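DNA-binding protein reb1 (Schizosaccharomyces pombe, PDB 5EYB) recognizes specific DNA sites in rRNA gene regions and upstream of many RNA polymerase II genes, and acts in terminating transcription by RNA polymerase I. Local coordinates at residues 289-294 with 347-352; 296-301 with 340-345; 120-125 with 163-168. All coordinates share one frame; numbering follows the deposited sequence.

Contacts 1 and 2 are neighbours, both joining helix 284-299 to helix 342-356 in the C-terminal helical bundle; contact 2 is nested along the chain inside contact 1, and their centres lie about 9 Å apart. Contact 1 is the more buried of the two, whereas contact 2, at the start of helix 342-356, is only partly so. Both rest on aliphatic side chains. Contact 3 is a surface contact on the other side of the chain's centre, about 65 Å from contact 1 between centres. It belongs to a Myb-associated domain, pairs aromatic rings rather than aliphatic groups, and carries an arginine that reaches the DNA.

Contact 1 of 3, residues 289-294 with 347-352; sequences WLLERI and KSAIDD
I350 reaches across to L291 and E292 where helix 284-299 packs against helix 342-356 in the C-terminal helical bundle. This is a near-antiparallel helix pair: the axes of the two short segments approach to 9.4 Å with a signed crossing angle of -149°. The CA atoms of L291 and I350 lie 6.4 Å apart. The isoleucine points at the facing helix and straddles its L291–E292 step with two branches. CG1 stands beside the backbone N (chi1 -61°), and because the chain is extended beyond it (chi2 171°), CD1 is carried onto the opposing backbone, 3.4 Å from the O atom of L291. On the way, CG1 of I350 passes CB of L291 at 3.6 Å. The second branch turns to the glutamate: CG2 of I350 lies 3.7 Å from CG of E292. The two side chains cross obliquely, and E292 meets both methyls of I350 with CG of its aliphatic stem, although the residue itself is exposed. If an alanine stood at I350, both branches would be gone and a gap is likely to open over the L291–E292 step, leaving CB of L291 and the stem of E292 without their apolar mate. Around the pair, Y337 of the short helix 336-339 touches both L291 and A349, while L290 and I294 turn to helices 307-314 and 320-333, tying helix 284-299 into the bundle. L291 completes the interface beside I350, its methyl CD1 meeting CB of A349 at 3.7 Å.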
loop_
_atom_site.group_PDB
_atom_site.type_symbol
_atom_site.label_atom_id
_atom_site.label_comp_id
_atom_site.label_asym_id
_atom_site.label_seq_id
_atom_site.Cartn_x
_atom_site.Cartn_y
_atom_site.Cartn_z
ATOM N N TRP A 289 26.721 6.549 -23.099
ATOM C CA TRP A 289 26.373 7.769 -22.382
ATOM C C TRP A 289 26.213 7.511 -20.889
ATOM O O TRP A 289 26.690 8.287 -20.061
ATOM C CB TRP A 289 25.088 8.379 -22.947
ATOM C CG TRP A 289 24.622 9.585 -22.187
ATOM C CD1 TRP A 289 24.972 10.885 -22.414
ATOM C CD2 TRP A 289 23.725 9.602 -21.072
ATOM N NE1 TRP A 289 24.347 11.709 -21.510
ATOM C CE2 TRP A 289 23.575 10.945 -20.675
ATOM C CE3 TRP A 289 23.034 8.610 -20.370
ATOM C CZ2 TRP A 289 22.762 11.322 -19.608
ATOM C CZ3 TRP A 289 22.228 8.985 -19.313
ATOM C CH2 TRP A 289 22.098 10.328 -18.940
ATOM N N LEU A 290 25.545 6.411 -20.556
ATOM C CA LEU A 290 25.321 6.049 -19.162
ATOM C C LEU A 290 26.635 5.748 -18.454
ATOM O O LEU A 290 26.892 6.260 -17.367
ATOM C CB LEU A 290 24.385 4.847 -19.063
ATOM C CG LEU A 290 24.085 4.348 -17.648
ATOM C CD1 LEU A 290 23.549 5.476 -16.783
ATOM C CD2 LEU A 290 23.106 3.185 -17.683
ATOM N N LEU A 291 27.469 4.922 -19.077
ATOM C CA LEU A 291 28.750 4.557 -18.485
ATOM C C LEU A 291 29.692 5.757 -18.404
ATOM O O LEU A 291 30.522 5.842 -17.499
ATOM C CB LEU A 291 29.406 3.425 -19.277
ATOM C CG LEU A 291 28.686 2.076 -19.245
ATOM C CD1 LEU A 291 29.469 1.036 -20.031
ATOM C CD2 LEU A 291 28.462 1.618 -17.811
ATOM N N GLU A 292 29.561 6.682 -19.347
ATOM C CA GLU A 292 30.380 7.888 -19.334
ATOM C C GLU A 292 29.932 8.845 -18.241
ATOM O O GLU A 292 30.757 9.468 -17.574
ATOM C CB GLU A 292 30.340 8.588 -20.693
ATOM C CG GLU A 292 31.253 7.959 -21.727
ATOM C CD GLU A 292 31.165 8.641 -23.073
ATOM O OE1 GLU A 292 30.071 9.136 -23.417
ATOM O OE2 GLU A 292 32.192 8.684 -23.785
ATOM N N ARG A 293 28.622 8.960 -18.058
ATOM C CA ARG A 293 28.080 9.821 -17.016
ATOM C C ARG A 293 28.401 9.241 -15.640
ATOM O O ARG A 293 28.604 9.979 -14.678
ATOM C CB ARG A 293 26.571 10.003 -17.193
ATOM N N ILE A 294 28.458 7.917 -15.557
ATOM C CA ILE A 294 28.836 7.253 -14.317
ATOM C C ILE A 294 30.333 7.415 -14.069
ATOM O O ILE A 294 30.758 7.708 -12.950
ATOM C CB ILE A 294 28.468 5.761 -14.343
ATOM C CG1 ILE A 294 26.949 5.594 -14.244
ATOM C CG2 ILE A 294 29.150 5.022 -13.206
ATOM C CD1 ILE A 294 26.484 4.157 -14.290
ATOM N N LYS A 347 35.897 2.543 -17.371
ATOM C CA LYS A 347 36.664 3.183 -18.437
ATOM C C LYS A 347 36.946 2.195 -19.565
ATOM O O LYS A 347 36.926 2.561 -20.738
ATOM C CB LYS A 347 37.978 3.755 -17.896
ATOM N N SER A 348 37.204 0.943 -19.202
ATOM C CA SER A 348 37.439 -0.103 -20.191
ATOM C C SER A 348 36.158 -0.439 -20.941
ATOM O O SER A 348 36.183 -0.694 -22.145
ATOM C CB SER A 348 37.999 -1.360 -19.525
ATOM O OG SER A 348 38.115 -2.419 -20.459
ATOM N N ALA A 349 35.042 -0.443 -20.217
ATOM C CA ALA A 349 33.743 -0.756 -20.799
ATOM C C ALA A 349 33.356 0.274 -21.850
ATOM O O ALA A 349 32.816 -0.072 -22.901
ATOM C CB ALA A 349 32.679 -0.830 -19.718
ATOM N N ILE A 350 33.634 1.541 -21.555
ATOM C CA ILE A 350 33.338 2.629 -22.478
ATOM C C ILE A 350 34.179 2.510 -23.743
ATOM O O ILE A 350 33.663 2.615 -24.855
ATOM C CB ILE A 350 33.589 4.003 -21.831
ATOM C CG1 ILE A 350 32.698 4.189 -20.602
ATOM C CG2 ILE A 350 33.339 5.117 -22.831
ATOM C CD1 ILE A 350 33.038 5.413 -19.784
ATOM N N ASP A 351 35.476 2.284 -23.561
ATOM C CA ASP A 351 36.407 2.166 -24.677
ATOM C C ASP A 351 36.055 0.996 -25.593
ATOM O O ASP A 351 36.139 1.115 -26.816
ATOM C CB ASP A 351 37.842 2.019 -24.162
ATOM C CG ASP A 351 38.365 3.290 -23.514
ATOM O OD1 ASP A 351 37.543 4.130 -23.092
ATOM O OD2 ASP A 351 39.601 3.450 -23.427
ATOM N N ASP A 352 35.658 -0.129 -25.005
ATOM C CA ASP A 352 35.272 -1.299 -25.792
ATOM C C ASP A 352 33.961 -1.053 -26.534
ATOM O O ASP A 352 33.739 -1.591 -27.618
ATOM C CB ASP A 352 35.146 -2.541 -24.904
ATOM C CG ASP A 352 36.491 -3.056 -24.424
ATOM O OD1 ASP A 352 37.515 -2.754 -25.073
ATOM O OD2 ASP A 352 36.524 -3.769 -23.399
#

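Contact 2 of 3, residues 296-301 with 340-345; sequences DSLLNN and LPLLEA
L298 and L299 meet L342 and L343 at one end of the near-antiparallel helix pair in the C-terminal bundle, where the first turn of helix 342-356 lies against the C-terminal part of helix 284-299. L298 and L343 are the closest backbone pair, their CA atoms 6.5 Å apart. The methyl CD1 of L343 does most of the touching: it stands 3.7 Å from CB of L298 and 3.8 Å from CD2 of L299, bridging the two. It gets there because CG of L343 is anti to the backbone N (chi1 -178°), which swings the isobutyl group to the other segment, although the side chain leaves the backbone across the line to it. L299 crosses L343 at about a right angle and touches it chiefly with CD2. L298, whose side chain does point at the partner, meets L342 at a similar angle, CD2 to CD2 at 4.1 Å, while its CD1 comes near the carbonyl O of L342.

Behind these four, the polar groups serve the backbone of each side. P341 is the N-cap of helix 342-356, and its O atom accepts from N of A345 at 2.8 Å, closing the turn that presents L342 and L343. The O atom of L342 is also hydrogen-bonded to OG1 of T346, which L298 also touches. The buried hydroxyl of S297 is gripped twice, by N of H306 and by O of K304, which ties the end of helix 284-299 to the chain that follows. L342 is backed by F327 and K331 of helix 320-333. Across the interface every touching side chain is a leucine, which implies cohesion by dispersion and the partial burial of methyl groups, with position set by shape rather than by directional bonds.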
loop_
_atom_site.group_PDB
_atom_site.type_symbol
_atom_site.label_atom_id
_atom_site.label_comp_id
_atom_site.label_asym_id
_atom_site.label_seq_id
_atom_site.Cartn_x
_atom_site.Cartn_y
_atom_site.Cartn_z
ATOM N N ASP A 296 32.194 9.791 -15.003
ATOM C CA ASP A 296 32.439 11.161 -14.566
ATOM C C ASP A 296 32.224 11.276 -13.063
ATOM O O ASP A 296 32.987 11.944 -12.366
ATOM C CB ASP A 296 31.532 12.154 -15.302
ATOM C CG ASP A 296 31.945 12.369 -16.748
ATOM O OD1 ASP A 296 33.106 12.066 -17.094
ATOM O OD2 ASP A 296 31.106 12.854 -17.537
ATOM N N SER A 297 31.181 10.621 -12.566
ATOM C CA SER A 297 30.883 10.643 -11.139
ATOM C C SER A 297 31.893 9.814 -10.352
ATOM O O SER A 297 32.133 10.071 -9.174
ATOM C CB SER A 297 29.468 10.131 -10.874
ATOM O OG SER A 297 29.180 10.142 -9.487
ATOM N N LEU A 298 32.484 8.820 -11.004
ATOM C CA LEU A 298 33.497 7.995 -10.358
ATOM C C LEU A 298 34.811 8.767 -10.208
ATOM O O LEU A 298 35.506 8.631 -9.201
ATOM C CB LEU A 298 33.719 6.697 -11.142
ATOM C CG LEU A 298 32.593 5.657 -11.111
ATOM C CD1 LEU A 298 32.920 4.472 -12.005
ATOM C CD2 LEU A 298 32.345 5.187 -9.688
ATOM N N LEU A 299 35.139 9.587 -11.203
ATOM C CA LEU A 299 36.377 10.365 -11.175
ATOM C C LEU A 299 36.244 11.669 -10.393
ATOM O O LEU A 299 36.936 11.872 -9.394
ATOM C CB LEU A 299 36.846 10.677 -12.598
ATOM C CG LEU A 299 37.577 9.562 -13.340
ATOM C CD1 LEU A 299 38.071 10.062 -14.687
ATOM C CD2 LEU A 299 38.733 9.035 -12.506
ATOM N N ASN A 300 35.366 12.551 -10.861
ATOM C CA ASN A 300 35.208 13.875 -10.265
ATOM C C ASN A 300 34.828 13.804 -8.789
ATOM O O ASN A 300 35.537 14.334 -7.935
ATOM C CB ASN A 300 34.169 14.683 -11.045
ATOM C CG ASN A 300 34.575 14.910 -12.491
ATOM O OD1 ASN A 300 35.763 14.931 -12.819
ATOM N ND2 ASN A 300 33.589 15.081 -13.363
ATOM N N ASN A 301 33.715 13.143 -8.489
ATOM C CA ASN A 301 33.355 12.871 -7.103
ATOM C C ASN A 301 34.256 11.789 -6.522
ATOM O O ASN A 301 35.145 11.280 -7.204
ATOM C CB ASN A 301 31.890 12.443 -6.986
ATOM C CG ASN A 301 30.927 13.581 -7.241
ATOM O OD1 ASN A 301 30.649 14.385 -6.352
ATOM N ND2 ASN A 301 30.403 13.653 -8.459
ATOM N N LEU A 340 38.643 -5.847 -14.152
ATOM C CA LEU A 340 39.164 -4.658 -13.494
ATOM C C LEU A 340 38.260 -4.172 -12.366
ATOM O O LEU A 340 37.077 -4.512 -12.328
ATOM C CB LEU A 340 39.355 -3.546 -14.527
ATOM C CG LEU A 340 40.284 -3.883 -15.693
ATOM C CD1 LEU A 340 40.179 -2.835 -16.790
ATOM C CD2 LEU A 340 41.721 -4.018 -15.209
ATOM N N PRO A 341 38.819 -3.381 -11.434
ATOM C CA PRO A 341 38.011 -2.705 -10.414
ATOM C C PRO A 341 36.999 -1.756 -11.047
ATOM O O PRO A 341 37.173 -1.382 -12.204
ATOM C CB PRO A 341 39.048 -1.934 -9.591
ATOM C CG PRO A 341 40.311 -2.687 -9.786
ATOM C CD PRO A 341 40.263 -3.202 -11.193
ATOM N N LEU A 342 35.975 -1.372 -10.289
ATOM C CA LEU A 342 34.862 -0.563 -10.791
ATOM C C LEU A 342 35.285 0.634 -11.645
ATOM O O LEU A 342 34.716 0.866 -12.712
ATOM C CB LEU A 342 34.011 -0.072 -9.615
ATOM C CG LEU A 342 32.837 0.854 -9.943
ATOM C CD1 LEU A 342 31.868 0.189 -10.909
ATOM C CD2 LEU A 342 32.121 1.272 -8.670
ATOM N N LEU A 343 36.279 1.385 -11.180
ATOM C CA LEU A 343 36.730 2.574 -11.896
ATOM C C LEU A 343 37.283 2.229 -13.275
ATOM O O LEU A 343 36.754 2.672 -14.294
ATOM C CB LEU A 343 37.793 3.320 -11.090
ATOM C CG LEU A 343 38.288 4.616 -11.735
ATOM C CD1 LEU A 343 37.134 5.591 -11.896
ATOM C CD2 LEU A 343 39.416 5.241 -10.927
ATOM N N GLU A 344 38.347 1.432 -13.295
ATOM C CA GLU A 344 39.023 1.074 -14.537
ATOM C C GLU A 344 38.138 0.229 -15.452
ATOM O O GLU A 344 38.211 0.349 -16.676
ATOM C CB GLU A 344 40.328 0.326 -14.239
ATOM C CG GLU A 344 41.404 1.170 -13.570
ATOM C CD GLU A 344 41.175 1.350 -12.081
ATOM O OE1 GLU A 344 40.287 0.671 -11.524
ATOM O OE2 GLU A 344 41.886 2.174 -11.469
ATOM N N ALA A 345 37.308 -0.624 -14.860
ATOM C CA ALA A 345 36.420 -1.483 -15.636
ATOM C C ALA A 345 35.416 -0.648 -16.411
ATOM O O ALA A 345 35.072 -0.970 -17.547
ATOM C CB ALA A 345 35.700 -2.469 -14.735
#

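Contact 3 of 3, residues 120-125 with 163-168; sequences WSEYQF and RAYNPF. With nucleotides of chain C.
F125, whose ring packs on Y165, is held in the first turn of helix 122-129 by a bond from its N to O of S121, 3.0 Å long. In this Myb-associated domain the turn is closed by a capping box: N of Q124 donates to OG of S121 at 3.2 Å (164°), and N of S121 donates back to OE1 of Q124, in the plane of its carbonyl and on a lone pair. From this turn the F125 ring goes out with CG anti to the backbone N (chi1 176°) and sets its edge toward the face of Y165. The stack is an offset edge-to-face one, with centroids 5.4 Å apart and planes at 89°; CE2 of F125 touches CG of Y165 at 3.7 Å. F141 meets F125 edge-to-face, and I107 and V111 of helix 101-116 pack on Y165. At the surface the ring of Y123 reaches P167, CE1 coming 4.1 Å from its O and 4.4 Å from its CB. Thus the chain leaving helix 154-164 is laid against helix 122-129, while the end of helix 154-164 faces DNA. There R163, bent at its third torsion, makes a weak bond from NH1 to the phosphate oxygen OP2 of DC16 of chain C, 3.3 Å long, and C5 of that cytosine lies centrally over one face of the guanidinium, 3.6 Å above its plane.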
loop_
_atom_site.group_PDB
_atom_site.type_symbol
_atom_site.label_atom_id
_atom_site.label_comp_id
_atom_site.label_asym_id
_atom_site.label_seq_id
_atom_site.Cartn_x
_atom_site.Cartn_y
_atom_site.Cartn_z
ATOM N N TRP A 120 -28.595 -9.316 23.138
ATOM C CA TRP A 120 -27.153 -9.202 23.306
ATOM C C TRP A 120 -26.686 -7.767 23.103
ATOM O O TRP A 120 -27.367 -6.963 22.466
ATOM C CB TRP A 120 -26.418 -10.124 22.330
ATOM C CG TRP A 120 -26.546 -11.585 22.638
ATOM C CD1 TRP A 120 -27.270 -12.152 23.645
ATOM C CD2 TRP A 120 -25.927 -12.666 21.930
ATOM N NE1 TRP A 120 -27.143 -13.520 23.608
ATOM C CE2 TRP A 120 -26.323 -13.861 22.563
ATOM C CE3 TRP A 120 -25.076 -12.740 20.820
ATOM C CZ2 TRP A 120 -25.897 -15.116 22.126
ATOM C CZ3 TRP A 120 -24.655 -13.985 20.387
ATOM C CH2 TRP A 120 -25.066 -15.156 21.038
ATOM N N SER A 121 -25.525 -7.453 23.663
ATOM C CA SER A 121 -24.838 -6.210 23.356
ATOM C C SER A 121 -23.891 -6.481 22.198
ATOM O O SER A 121 -23.599 -7.639 21.897
ATOM C CB SER A 121 -24.077 -5.687 24.572
ATOM O OG SER A 121 -23.082 -6.609 24.979
ATOM N N GLU A 122 -23.412 -5.427 21.547
ATOM C CA GLU A 122 -22.506 -5.600 20.417
ATOM C C GLU A 122 -21.190 -6.214 20.884
ATOM O O GLU A 122 -20.516 -6.911 20.126
ATOM C CB GLU A 122 -22.256 -4.270 19.701
ATOM C CG GLU A 122 -21.452 -4.408 18.414
ATOM C CD GLU A 122 -21.403 -3.127 17.605
ATOM O OE1 GLU A 122 -22.473 -2.525 17.375
ATOM O OE2 GLU A 122 -20.292 -2.722 17.199
ATOM N N TYR A 123 -20.832 -5.965 22.138
ATOM C CA TYR A 123 -19.640 -6.575 22.712
ATOM C C TYR A 123 -19.834 -8.082 22.842
ATOM O O TYR A 123 -18.967 -8.862 22.447
ATOM C CB TYR A 123 -19.306 -5.958 24.071
ATOM C CG TYR A 123 -18.020 -6.483 24.667
ATOM C CD1 TYR A 123 -16.787 -6.110 24.145
ATOM C CD2 TYR A 123 -18.037 -7.353 25.751
ATOM C CE1 TYR A 123 -15.606 -6.590 24.685
ATOM C CE2 TYR A 123 -16.861 -7.836 26.299
ATOM C CZ TYR A 123 -15.650 -7.451 25.761
ATOM O OH TYR A 123 -14.478 -7.930 26.303
ATOM N N GLN A 124 -20.979 -8.485 23.391
ATOM C CA GLN A 124 -21.313 -9.900 23.514
ATOM C C GLN A 124 -21.331 -10.584 22.153
ATOM O O GLN A 124 -20.934 -11.743 22.023
ATOM C CB GLN A 124 -22.665 -10.080 24.206
ATOM C CG GLN A 124 -22.606 -9.973 25.721
ATOM C CD GLN A 124 -23.950 -10.226 26.375
ATOM O OE1 GLN A 124 -24.978 -9.715 25.929
ATOM N NE2 GLN A 124 -23.951 -11.024 27.438
ATOM N N PHE A 125 -21.792 -9.857 21.141
ATOM C CA PHE A 125 -21.819 -10.369 19.778
ATOM C C PHE A 125 -20.413 -10.697 19.277
ATOM O O PHE A 125 -20.184 -11.765 18.714
ATOM C CB PHE A 125 -22.491 -9.362 18.844
ATOM C CG PHE A 125 -22.475 -9.769 17.400
ATOM C CD1 PHE A 125 -23.345 -10.740 16.931
ATOM C CD2 PHE A 125 -21.594 -9.178 16.510
ATOM C CE1 PHE A 125 -23.333 -11.117 15.598
ATOM C CE2 PHE A 125 -21.578 -9.550 15.176
ATOM C CZ PHE A 125 -22.448 -10.521 14.721
ATOM N N ARG A 163 -13.526 -9.641 11.163
ATOM C CA ARG A 163 -12.611 -8.512 11.215
ATOM C C ARG A 163 -13.339 -7.251 11.672
ATOM O O ARG A 163 -12.798 -6.459 12.443
ATOM C CB ARG A 163 -11.951 -8.289 9.852
ATOM C CG ARG A 163 -10.780 -7.322 9.884
ATOM C CD ARG A 163 -9.897 -7.452 8.649
ATOM N NE ARG A 163 -9.095 -8.676 8.649
ATOM C CZ ARG A 163 -9.403 -9.777 7.968
ATOM N NH1 ARG A 163 -10.501 -9.817 7.226
ATOM N NH2 ARG A 163 -8.612 -10.841 8.027
ATOM N N ALA A 164 -14.575 -7.084 11.211
ATOM C CA ALA A 164 -15.356 -5.886 11.508
ATOM C C ALA A 164 -15.965 -5.936 12.901
ATOM O O ALA A 164 -16.221 -4.899 13.510
ATOM C CB ALA A 164 -16.449 -5.695 10.468
ATOM N N TYR A 165 -16.209 -7.146 13.396
ATOM C CA TYR A 165 -16.783 -7.328 14.725
ATOM C C TYR A 165 -15.885 -8.205 15.582
ATOM O O TYR A 165 -15.987 -9.429 15.559
ATOM C CB TYR A 165 -18.185 -7.930 14.630
ATOM C CG TYR A 165 -19.158 -7.059 13.872
ATOM C CD1 TYR A 165 -19.288 -7.168 12.494
ATOM C CD2 TYR A 165 -19.938 -6.120 14.533
ATOM C CE1 TYR A 165 -20.171 -6.366 11.794
ATOM C CE2 TYR A 165 -20.824 -5.315 13.843
ATOM C CZ TYR A 165 -20.936 -5.442 12.474
ATOM O OH TYR A 165 -21.819 -4.643 11.784
ATOM N N ASN A 166 -15.005 -7.561 16.338
ATOM C CA ASN A 166 -14.046 -8.258 17.177
ATOM C C ASN A 166 -14.045 -7.678 18.585
ATOM O O ASN A 166 -14.413 -6.521 18.775
ATOM C CB ASN A 166 -12.647 -8.179 16.559
ATOM C CG ASN A 166 -12.171 -6.753 16.385
ATOM O OD1 ASN A 166 -11.517 -6.192 17.265
ATOM N ND2 ASN A 166 -12.498 -6.156 15.244
ATOM N N PRO A 167 -13.645 -8.489 19.579
ATOM C CA PRO A 167 -13.592 -8.045 20.976
ATOM C C PRO A 167 -12.283 -7.341 21.326
ATOM O O PRO A 167 -12.156 -6.778 22.413
ATOM C CB PRO A 167 -13.726 -9.353 21.752
ATOM C CG PRO A 167 -13.047 -10.348 20.876
ATOM C CD PRO A 167 -13.355 -9.929 19.457
ATOM N N PHE A 168 -11.322 -7.382 20.409
ATOM C CA PHE A 168 -10.014 -6.785 20.640
ATOM C C PHE A 168 -10.064 -5.277 20.432
ATOM O O PHE A 168 -11.005 -4.755 19.835
ATOM C CB PHE A 168 -8.972 -7.418 19.718
ATOM C CG PHE A 168 -9.061 -8.919 19.647
ATOM C CD1 PHE A 168 -8.500 -9.709 20.637
ATOM C CD2 PHE A 168 -9.710 -9.539 18.590
ATOM C CE1 PHE A 168 -8.582 -11.092 20.576
ATOM C CE2 PHE A 168 -9.795 -10.922 18.523
ATOM C CZ PHE A 168 -9.229 -11.699 19.517
ATOM P P DC C 16 -12.412 -6.603 4.490
ATOM O OP1 DC C 16 -13.777 -6.232 4.062
ATOM O OP2 DC C 16 -12.212 -7.364 5.743
ATOM O "O5'" DC C 16 -11.730 -7.440 3.321
ATOM C "C5'" DC C 16 -11.573 -6.868 2.044
ATOM C "C4'" DC C 16 -10.844 -7.830 1.137
ATOM O "O4'" DC C 16 -9.472 -7.967 1.593
ATOM C "C3'" DC C 16 -11.432 -9.247 1.115
ATOM O "O3'" DC C 16 -11.556 -9.716 -0.209
ATOM C "C2'" DC C 16 -10.417 -10.069 1.893
ATOM C "C1'" DC C 16 -9.127 -9.329 1.601
ATOM N N1 DC C 16 -8.100 -9.556 2.633
ATOM C C2 DC C 16 -6.918 -10.217 2.297
ATOM O O2 DC C 16 -6.744 -10.576 1.129
ATOM N N3 DC C 16 -5.992 -10.434 3.262
ATOM C C4 DC C 16 -6.225 -10.027 4.512
ATOM N N4 DC C 16 -5.284 -10.261 5.433
ATOM C C5 DC C 16 -7.430 -9.364 4.872
ATOM C C6 DC C 16 -8.335 -9.161 3.912
#